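Side-chain contacts in glycine betaine/carnitine/choline ABC transporter (Staphylococcus aureus subsp. aureus Mu50, PDB 3O66), which probably serves as the substrate-binding component of an ABC importer, capturing glycine betaine, carnitine, choline or related quaternary ammonium compounds for uptake: residues V181-N186 and D199-A204; S17-Q22 and Y258-K263; K247-T250 and Q254-N257. All blocks are in the same frame, centred on the assembly; numbering follows the deposited sequence.

Interaction 1: V181-N186 and D199-A204; sequences VYDALN and DGRIAA
Helix 181-186 and the first turn of helix 200-204 draw nearest at Tyr182 and Arg201, whose CA atoms are 6.4 Å apart. Tyr182 lays its ring against the ion pair of Asp199 and Arg201. The carboxylate of Asp199 stacks on one ring face, the two planes only 14° apart, displaced toward the rim with OD1 3.4 Å from Tyr182 CE2; Asp199 CB adds a CH-pi contact over the same face. Val181 CG2 sits over the opposite face. Arg201, bent at chi3 (-70°), folds back so that NE and NH1 grip Asp199 side-on, NE to OD2 at 2.9 Å and NH1 to OD1 at 3.1 Å. Tyr182 CD2 lies over one face of the guanidinium, the two planes 21° apart. OD2 also takes the backbone N of Arg201 at 2.8 Å, from the other face of the carboxylate, so three N-H groups fix the acid's rotation. Tyr182 OH bonds to the backbone N of Tyr196 and to a water held by Asp199 OD1. At the outer side Asp183 OD2 stays 4.1 Å from Arg201 NH2, too far for a salt bridge; a second water spans the gap, while OD1 pairs with Tyr205. Asp199 is thus an N-cap residue reinforced by its own arginine, joining the helices that precede and follow strand 192-196 in one lobe of a periplasmic-binding-protein fold.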
loop_
_atom_site.group_PDB
_atom_site.type_symbol
_atom_site.label_atom_id
_atom_site.label_comp_id
_atom_site.label_asym_id
_atom_site.label_seq_id
_atom_site.Cartn_x
_atom_site.Cartn_y
_atom_site.Cartn_z
ATOM N N VAL A 181 -11.539 4.329 12.264
ATOM C CA VAL A 181 -10.671 5.328 12.909
ATOM C C VAL A 181 -10.666 6.680 12.186
ATOM O O VAL A 181 -10.516 7.721 12.843
ATOM C CB VAL A 181 -9.190 4.814 13.164
ATOM C CG1 VAL A 181 -9.207 3.517 13.960
ATOM C CG2 VAL A 181 -8.377 4.698 11.857
ATOM N N TYR A 182 -10.876 6.673 10.858
ATOM C CA TYR A 182 -10.843 7.914 10.055
ATOM C C TYR A 182 -11.998 8.824 10.412
ATOM O O TYR A 182 -11.784 10.015 10.669
ATOM C CB TYR A 182 -10.797 7.638 8.546
ATOM C CG TYR A 182 -9.812 6.543 8.253
ATOM C CD1 TYR A 182 -8.425 6.800 8.246
ATOM C CD2 TYR A 182 -10.265 5.231 8.061
ATOM C CE1 TYR A 182 -7.514 5.781 8.020
ATOM C CE2 TYR A 182 -9.367 4.199 7.823
ATOM C CZ TYR A 182 -8.007 4.464 7.808
ATOM O OH TYR A 182 -7.178 3.375 7.590
ATOM N N ASP A 183 -13.201 8.269 10.462
ATOM C CA ASP A 183 -14.370 9.050 10.854
ATOM C C ASP A 183 -14.345 9.433 12.342
ATOM O O ASP A 183 -14.777 10.525 12.710
ATOM C CB ASP A 183 -15.646 8.303 10.484
ATOM C CG ASP A 183 -15.843 8.212 8.985
ATOM O OD1 ASP A 183 -15.718 9.242 8.299
ATOM O OD2 ASP A 183 -16.111 7.110 8.480
ATOM N N ALA A 184 -13.816 8.550 13.193
ATOM C CA ALA A 184 -13.685 8.857 14.623
ATOM C C ALA A 184 -12.716 10.040 14.842
ATOM O O ALA A 184 -12.914 10.907 15.709
ATOM C CB ALA A 184 -13.228 7.599 15.386
ATOM N N LEU A 185 -11.685 10.108 14.027
ATOM C CA LEU A 185 -10.777 11.269 14.041
ATOM C C LEU A 185 -11.476 12.524 13.472
ATOM O O LEU A 185 -11.406 13.618 14.054
ATOM C CB LEU A 185 -9.517 10.912 13.256
ATOM C CG LEU A 185 -8.163 11.568 13.429
ATOM C CD1 LEU A 185 -7.686 11.634 14.892
ATOM C CD2 LEU A 185 -7.144 10.840 12.508
ATOM N N ASN A 186 -12.188 12.353 12.361
ATOM C CA ASN A 186 -12.861 13.458 11.699
ATOM C C ASN A 186 -13.917 14.096 12.596
ATOM O O ASN A 186 -14.105 15.326 12.572
ATOM C CB ASN A 186 -13.497 12.969 10.405
ATOM C CG ASN A 186 -13.905 14.105 9.481
ATOM O OD1 ASN A 186 -13.163 15.058 9.283
ATOM N ND2 ASN A 186 -15.070 13.975 8.872
ATOM N N ASP A 199 -5.411 5.300 2.954
ATOM C CA ASP A 199 -6.876 5.316 2.984
ATOM C C ASP A 199 -7.416 6.590 2.332
ATOM O O ASP A 199 -6.940 7.695 2.614
ATOM C CB ASP A 199 -7.431 5.124 4.421
ATOM C CG ASP A 199 -8.902 4.836 4.413
ATOM O OD1 ASP A 199 -9.275 3.639 4.451
ATOM O OD2 ASP A 199 -9.700 5.809 4.302
ATOM N N GLY A 200 -8.383 6.442 1.437
ATOM C CA GLY A 200 -8.992 7.596 0.777
ATOM C C GLY A 200 -9.535 8.674 1.713
ATOM O O GLY A 200 -9.673 9.842 1.341
ATOM N N ARG A 201 -9.892 8.296 2.924
ATOM C CA ARG A 201 -10.445 9.288 3.838
ATOM C C ARG A 201 -9.380 10.269 4.296
ATOM O O ARG A 201 -9.695 11.373 4.770
ATOM C CB ARG A 201 -11.218 8.628 4.991
ATOM C CG ARG A 201 -12.567 8.064 4.501
ATOM C CD ARG A 201 -13.133 7.026 5.448
ATOM N NE ARG A 201 -12.339 5.786 5.433
ATOM C CZ ARG A 201 -12.856 4.594 5.722
ATOM N NH1 ARG A 201 -12.103 3.504 5.697
ATOM N NH2 ARG A 201 -14.145 4.505 6.050
ATOM N N ILE A 202 -8.115 9.890 4.134
ATOM C CA ILE A 202 -7.039 10.840 4.421
ATOM C C ILE A 202 -7.162 12.021 3.448
ATOM O O ILE A 202 -6.980 13.174 3.836
ATOM C CB ILE A 202 -5.647 10.181 4.300
ATOM C CG1 ILE A 202 -5.451 9.138 5.424
ATOM C CG2 ILE A 202 -4.575 11.238 4.356
ATOM C CD1 ILE A 202 -4.294 8.169 5.177
ATOM N N ALA A 203 -7.498 11.721 2.191
ATOM C CA ALA A 203 -7.775 12.766 1.187
ATOM C C ALA A 203 -9.148 13.408 1.441
ATOM O O ALA A 203 -9.313 14.628 1.327
ATOM C CB ALA A 203 -7.685 12.190 -0.280
ATOM N N ALA A 204 -10.147 12.614 1.794
ATOM C CA ALA A 204 -11.477 13.196 1.938
ATOM C C ALA A 204 -11.554 14.187 3.100
ATOM O O ALA A 204 -12.274 15.200 3.006
ATOM C CB ALA A 204 -12.533 12.111 2.093
HETATM O O HOH W 1 -8.311 1.463 6.151
HETATM O O HOH W 2 -16.615 6.645 5.898
#

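Interaction 2: S17-Q22 and Y258-K263; sequences STSESQ and YEADGK
Ser19 and Ala260 bring two helices together at their ends, in the two-lobed fold of the periplasmic-binding-protein superfamily: helix 19-35, which follows strand 12-16, begins here beside the last turn of helix 250-261. The CA atoms of these two residues are 6.5 Å apart, and the small contact is made by Ser19 against Ala260 and Asp261. The CB of Ser19 points at the neighbouring helix and meets Ala260 CB at 3.9 Å, a methylene against a methyl group. CB also lies near the carboxylate of Asp261, 3.4 Å from OD1. One bond further out, OG stands beside the backbone N of Ser19 and anti to its carbonyl carbon (chi1 -63°), a torsion that directs the hydroxyl at Asp261. There OG is the hydrogen-bond donor and OD1 the acceptor. The carboxylate reaches the serine from a residue whose CB is not aimed at the other helix; chi1 of -68° swings CG across, and OD2 remains 3.7 Å from Ser19 OG, so one oxygen takes the bond. Ala260 is buried, whereas Asp261 lies on the exposed side.

The helix start behind the serine is ordered by Thr18, the N-cap residue, whose OG1 accepts from the backbone N of Ser21. The following Glu20 turns to another side and uses its carboxylate on Tyr70, Asn114, Thr198 and Asn257, helping to tie together parts of the chain remote in sequence. On the far side of helix 250-261, Lys263 NZ closes a salt bridge on Glu259, which also pairs with Lys265. Between residues 17-22 and 258-263 the one hydrogen bond is unusually short, its exact length to be taken with care: Ser19 OG lies 2.5 Å from Asp261 OD1.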
loop_
_atom_site.group_PDB
_atom_site.type_symbol
_atom_site.label_atom_id
_atom_site.label_comp_id
_atom_site.label_asym_id
_atom_site.label_seq_id
_atom_site.Cartn_x
_atom_site.Cartn_y
_atom_site.Cartn_z
ATOM N N SER A 17 -9.488 -7.786 -2.646
ATOM C CA SER A 17 -10.789 -7.092 -2.607
ATOM C C SER A 17 -10.735 -5.591 -2.273
ATOM O O SER A 17 -11.786 -4.920 -2.241
ATOM C CB SER A 17 -11.802 -7.834 -1.691
ATOM O OG SER A 17 -11.204 -8.145 -0.437
ATOM N N THR A 18 -9.541 -5.045 -2.085
ATOM C CA THR A 18 -9.373 -3.637 -1.696
ATOM C C THR A 18 -9.449 -2.783 -2.953
ATOM O O THR A 18 -9.073 -3.248 -4.033
ATOM C CB THR A 18 -8.010 -3.389 -1.034
ATOM O OG1 THR A 18 -6.949 -3.645 -1.982
ATOM C CG2 THR A 18 -7.829 -4.283 0.197
ATOM N N SER A 19 -9.978 -1.570 -2.831
ATOM C CA SER A 19 -10.036 -0.663 -3.985
ATOM C C SER A 19 -8.643 -0.373 -4.517
ATOM O O SER A 19 -8.436 -0.307 -5.715
ATOM C CB SER A 19 -10.733 0.654 -3.632
ATOM O OG SER A 19 -12.061 0.367 -3.269
ATOM N N GLU A 20 -7.689 -0.242 -3.609
ATOM C CA GLU A 20 -6.329 0.029 -3.975
ATOM C C GLU A 20 -5.761 -1.009 -4.954
ATOM O O GLU A 20 -5.217 -0.661 -6.021
ATOM C CB GLU A 20 -5.482 0.046 -2.716
ATOM C CG GLU A 20 -4.045 0.408 -3.000
ATOM C CD GLU A 20 -3.314 0.818 -1.735
ATOM O OE1 GLU A 20 -3.708 1.847 -1.144
ATOM O OE2 GLU A 20 -2.368 0.111 -1.350
ATOM N N SER A 21 -5.866 -2.279 -4.577
ATOM C CA SER A 21 -5.424 -3.366 -5.446
ATOM C C SER A 21 -6.203 -3.383 -6.764
ATOM O O SER A 21 -5.617 -3.606 -7.849
ATOM C CB SER A 21 -5.538 -4.703 -4.728
ATOM O OG SER A 21 -5.270 -5.755 -5.627
ATOM N N GLN A 22 -7.509 -3.133 -6.688
ATOM C CA GLN A 22 -8.324 -3.169 -7.904
ATOM C C GLN A 22 -7.974 -2.021 -8.864
ATOM O O GLN A 22 -7.873 -2.241 -10.074
ATOM C CB GLN A 22 -9.809 -3.240 -7.586
ATOM C CG GLN A 22 -10.142 -4.517 -6.785
ATOM C CD GLN A 22 -11.540 -4.525 -6.258
ATOM O OE1 GLN A 22 -12.110 -3.476 -5.930
ATOM N NE2 GLN A 22 -12.120 -5.721 -6.158
ATOM N N TYR A 258 -9.870 7.541 -2.781
ATOM C CA TYR A 258 -11.043 8.362 -2.467
ATOM C C TYR A 258 -12.043 8.310 -3.628
ATOM O O TYR A 258 -13.275 8.259 -3.417
ATOM C CB TYR A 258 -10.609 9.803 -2.173
ATOM C CG TYR A 258 -11.717 10.818 -1.933
ATOM C CD1 TYR A 258 -12.821 10.514 -1.145
ATOM C CD2 TYR A 258 -11.604 12.114 -2.444
ATOM C CE1 TYR A 258 -13.835 11.464 -0.909
ATOM C CE2 TYR A 258 -12.588 13.068 -2.214
ATOM C CZ TYR A 258 -13.698 12.738 -1.446
ATOM O OH TYR A 258 -14.657 13.694 -1.237
ATOM N N GLU A 259 -11.508 8.331 -4.846
ATOM C CA GLU A 259 -12.326 8.305 -6.057
ATOM C C GLU A 259 -13.185 7.030 -6.061
ATOM O O GLU A 259 -14.335 7.062 -6.478
ATOM C CB GLU A 259 -11.438 8.326 -7.307
ATOM C CG GLU A 259 -10.692 9.644 -7.562
ATOM C CD GLU A 259 -11.603 10.796 -7.893
ATOM O OE1 GLU A 259 -12.331 10.733 -8.911
ATOM O OE2 GLU A 259 -11.579 11.789 -7.131
ATOM N N ALA A 260 -12.605 5.906 -5.634
ATOM C CA ALA A 260 -13.369 4.643 -5.594
ATOM C C ALA A 260 -14.256 4.469 -4.350
ATOM O O ALA A 260 -15.420 4.123 -4.458
ATOM C CB ALA A 260 -12.453 3.447 -5.783
ATOM N N ASP A 261 -13.715 4.763 -3.183
ATOM C CA ASP A 261 -14.394 4.493 -1.906
ATOM C C ASP A 261 -15.290 5.610 -1.411
ATOM O O ASP A 261 -16.326 5.343 -0.814
ATOM C CB ASP A 261 -13.374 4.171 -0.815
ATOM C CG ASP A 261 -12.667 2.863 -1.046
ATOM O OD1 ASP A 261 -13.209 1.969 -1.745
ATOM O OD2 ASP A 261 -11.543 2.737 -0.524
ATOM N N GLY A 262 -14.880 6.856 -1.620
ATOM C CA GLY A 262 -15.688 8.031 -1.237
ATOM C C GLY A 262 -16.622 8.494 -2.345
ATOM O O GLY A 262 -17.772 8.868 -2.076
ATOM N N LYS A 263 -16.158 8.490 -3.594
ATOM C CA LYS A 263 -17.030 8.955 -4.686
ATOM C C LYS A 263 -17.743 7.793 -5.384
ATOM O O LYS A 263 -18.562 7.998 -6.265
ATOM C CB LYS A 263 -16.263 9.817 -5.701
ATOM C CG LYS A 263 -15.346 10.899 -5.092
ATOM C CD LYS A 263 -14.846 11.857 -6.167
ATOM C CE LYS A 263 -14.009 12.970 -5.568
ATOM N NZ LYS A 263 -13.369 13.801 -6.623
#

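Interaction 3: K247-T250 and Q254-N257; sequences KIST and QRLN
Thr250 and Gln254 meet one helical turn apart, where the loop 247-249 runs into helix 250-261. Gln254 N donates to Thr250 O at 3.0 Å and 161°, the i to i+4 bond of the first turn. The Gln254 side chain then runs back past the same carbonyl, CG being 3.3 Å from Thr250 O. From there the extended chain carries the amide toward the threonine methyl, NE2 reaching 3.7 Å from Thr250 CG2. That methyl is anti to the backbone N (chi1 -58° for OG1), which puts it on the glutamine's side and OG1 on another, where it makes a weak bond to Ala113 N. The amide NE2 is itself bonded to Ser197 O.

The apolar half is built from buried residues. Ile248 CG2 touches Leu256 CD1 at 4.1 Å, the two side chains crossing at about a right angle. Phe274 of helix 267-277 packs on both, Val270 on Leu256 and Met27 of helix 19-35 on Ile248, so this corner belongs to a larger hydrophobic cluster.

The other edge is looser and more exposed. Arg255, an exposed residue, brings NH1 only to 4.4 Å from Ser249 OG, and no hydrogen bond joins them. Both polar ends turn instead to Glu252: the serine, as N-cap residue, accepts from its backbone N, and the guanidinium forms a salt bridge with its carboxylate. The chemistry therefore splits by side: apolar packing joins the loop before the helix to the helix's middle on the buried side, and a serine cap and an ion pair finish the outside, where Glu252's charge near the helix N-terminus probably also suits the dipole.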
loop_
_atom_site.group_PDB
_atom_site.type_symbol
_atom_site.label_atom_id
_atom_site.label_comp_id
_atom_site.label_asym_id
_atom_site.label_seq_id
_atom_site.Cartn_x
_atom_site.Cartn_y
_atom_site.Cartn_z
ATOM N N LYS A 247 5.238 6.616 -10.269
ATOM C CA LYS A 247 4.133 7.483 -10.741
ATOM C C LYS A 247 2.925 7.706 -9.803
ATOM O O LYS A 247 1.984 8.481 -10.123
ATOM C CB LYS A 247 3.647 7.057 -12.127
ATOM C CG LYS A 247 4.746 6.777 -13.155
ATOM C CD LYS A 247 5.560 8.024 -13.606
ATOM C CE LYS A 247 6.927 7.604 -14.211
ATOM N NZ LYS A 247 6.752 6.963 -15.589
ATOM N N ILE A 248 2.926 7.022 -8.660
ATOM C CA ILE A 248 1.855 7.183 -7.696
ATOM C C ILE A 248 2.435 7.468 -6.327
ATOM O O ILE A 248 2.903 6.533 -5.634
ATOM C CB ILE A 248 0.918 5.936 -7.651
ATOM C CG1 ILE A 248 0.519 5.494 -9.074
ATOM C CG2 ILE A 248 -0.323 6.234 -6.808
ATOM C CD1 ILE A 248 -0.381 4.277 -9.119
ATOM N N SER A 249 2.448 8.743 -5.938
ATOM C CA SER A 249 2.912 9.093 -4.584
ATOM C C SER A 249 1.909 8.574 -3.564
ATOM O O SER A 249 0.817 8.186 -3.935
ATOM C CB SER A 249 3.058 10.593 -4.425
ATOM O OG SER A 249 1.818 11.266 -4.563
ATOM N N THR A 250 2.265 8.578 -2.289
ATOM C CA THR A 250 1.273 8.244 -1.256
ATOM C C THR A 250 0.022 9.148 -1.284
ATOM O O THR A 250 -1.114 8.642 -1.211
ATOM C CB THR A 250 1.936 8.183 0.118
ATOM O OG1 THR A 250 2.975 7.195 0.031
ATOM C CG2 THR A 250 0.943 7.760 1.219
ATOM N N GLN A 254 -3.903 8.028 -2.006
ATOM C CA GLN A 254 -5.009 8.461 -1.153
ATOM C C GLN A 254 -6.129 9.043 -2.009
ATOM O O GLN A 254 -7.300 8.647 -1.857
ATOM C CB GLN A 254 -4.558 9.488 -0.116
ATOM C CG GLN A 254 -3.621 8.928 0.986
ATOM C CD GLN A 254 -2.804 10.030 1.615
ATOM O OE1 GLN A 254 -2.978 11.207 1.271
ATOM N NE2 GLN A 254 -1.918 9.673 2.546
ATOM N N ARG A 255 -5.763 9.935 -2.942
ATOM C CA ARG A 255 -6.738 10.539 -3.847
ATOM C C ARG A 255 -7.446 9.524 -4.731
ATOM O O ARG A 255 -8.661 9.626 -4.949
ATOM C CB ARG A 255 -6.127 11.655 -4.740
ATOM C CG ARG A 255 -5.921 12.999 -4.009
ATOM C CD ARG A 255 -5.379 14.097 -4.973
ATOM N NE ARG A 255 -3.981 13.843 -5.322
ATOM C CZ ARG A 255 -2.934 14.206 -4.578
ATOM N NH1 ARG A 255 -1.713 13.915 -4.990
ATOM N NH2 ARG A 255 -3.103 14.841 -3.417
ATOM N N LEU A 256 -6.697 8.571 -5.271
ATOM C CA LEU A 256 -7.284 7.554 -6.134
ATOM C C LEU A 256 -8.220 6.682 -5.321
ATOM O O LEU A 256 -9.330 6.383 -5.755
ATOM C CB LEU A 256 -6.180 6.694 -6.793
ATOM C CG LEU A 256 -5.342 7.454 -7.824
ATOM C CD1 LEU A 256 -4.141 6.582 -8.223
ATOM C CD2 LEU A 256 -6.185 7.903 -9.056
ATOM N N ASN A 257 -7.784 6.282 -4.129
ATOM C CA ASN A 257 -8.678 5.479 -3.269
ATOM C C ASN A 257 -9.976 6.227 -2.959
ATOM O O ASN A 257 -11.053 5.622 -2.888
ATOM C CB ASN A 257 -7.995 5.070 -1.980
ATOM C CG ASN A 257 -7.128 3.847 -2.156
ATOM O OD1 ASN A 257 -7.449 2.940 -2.960
ATOM N ND2 ASN A 257 -6.009 3.809 -1.440
#

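How the interactions relate
Helix 250-261 is common to interactions 2 and 3, which use its last turn and its beginning and middle, and it also touches the 199-204 segment of interaction 1. Interaction 3 has the apolar core, closed by Ile248 and Leu256; interaction 1 is a partly buried stack and ion pair, nested in sequence inside the long loop closed by interaction 2, a small hydroxyl-carboxylate contact with an exposed acid. The joints to interaction 1 are plain packing: Ala204 CB lies 3.3 Å from Tyr258 CE1 and Ile202 CG2 3.5 Å from Gln254 OE1. The helix caps differ in chemistry: a carboxylate serves in interaction 1, hydroxyls in interactions 2 and 3.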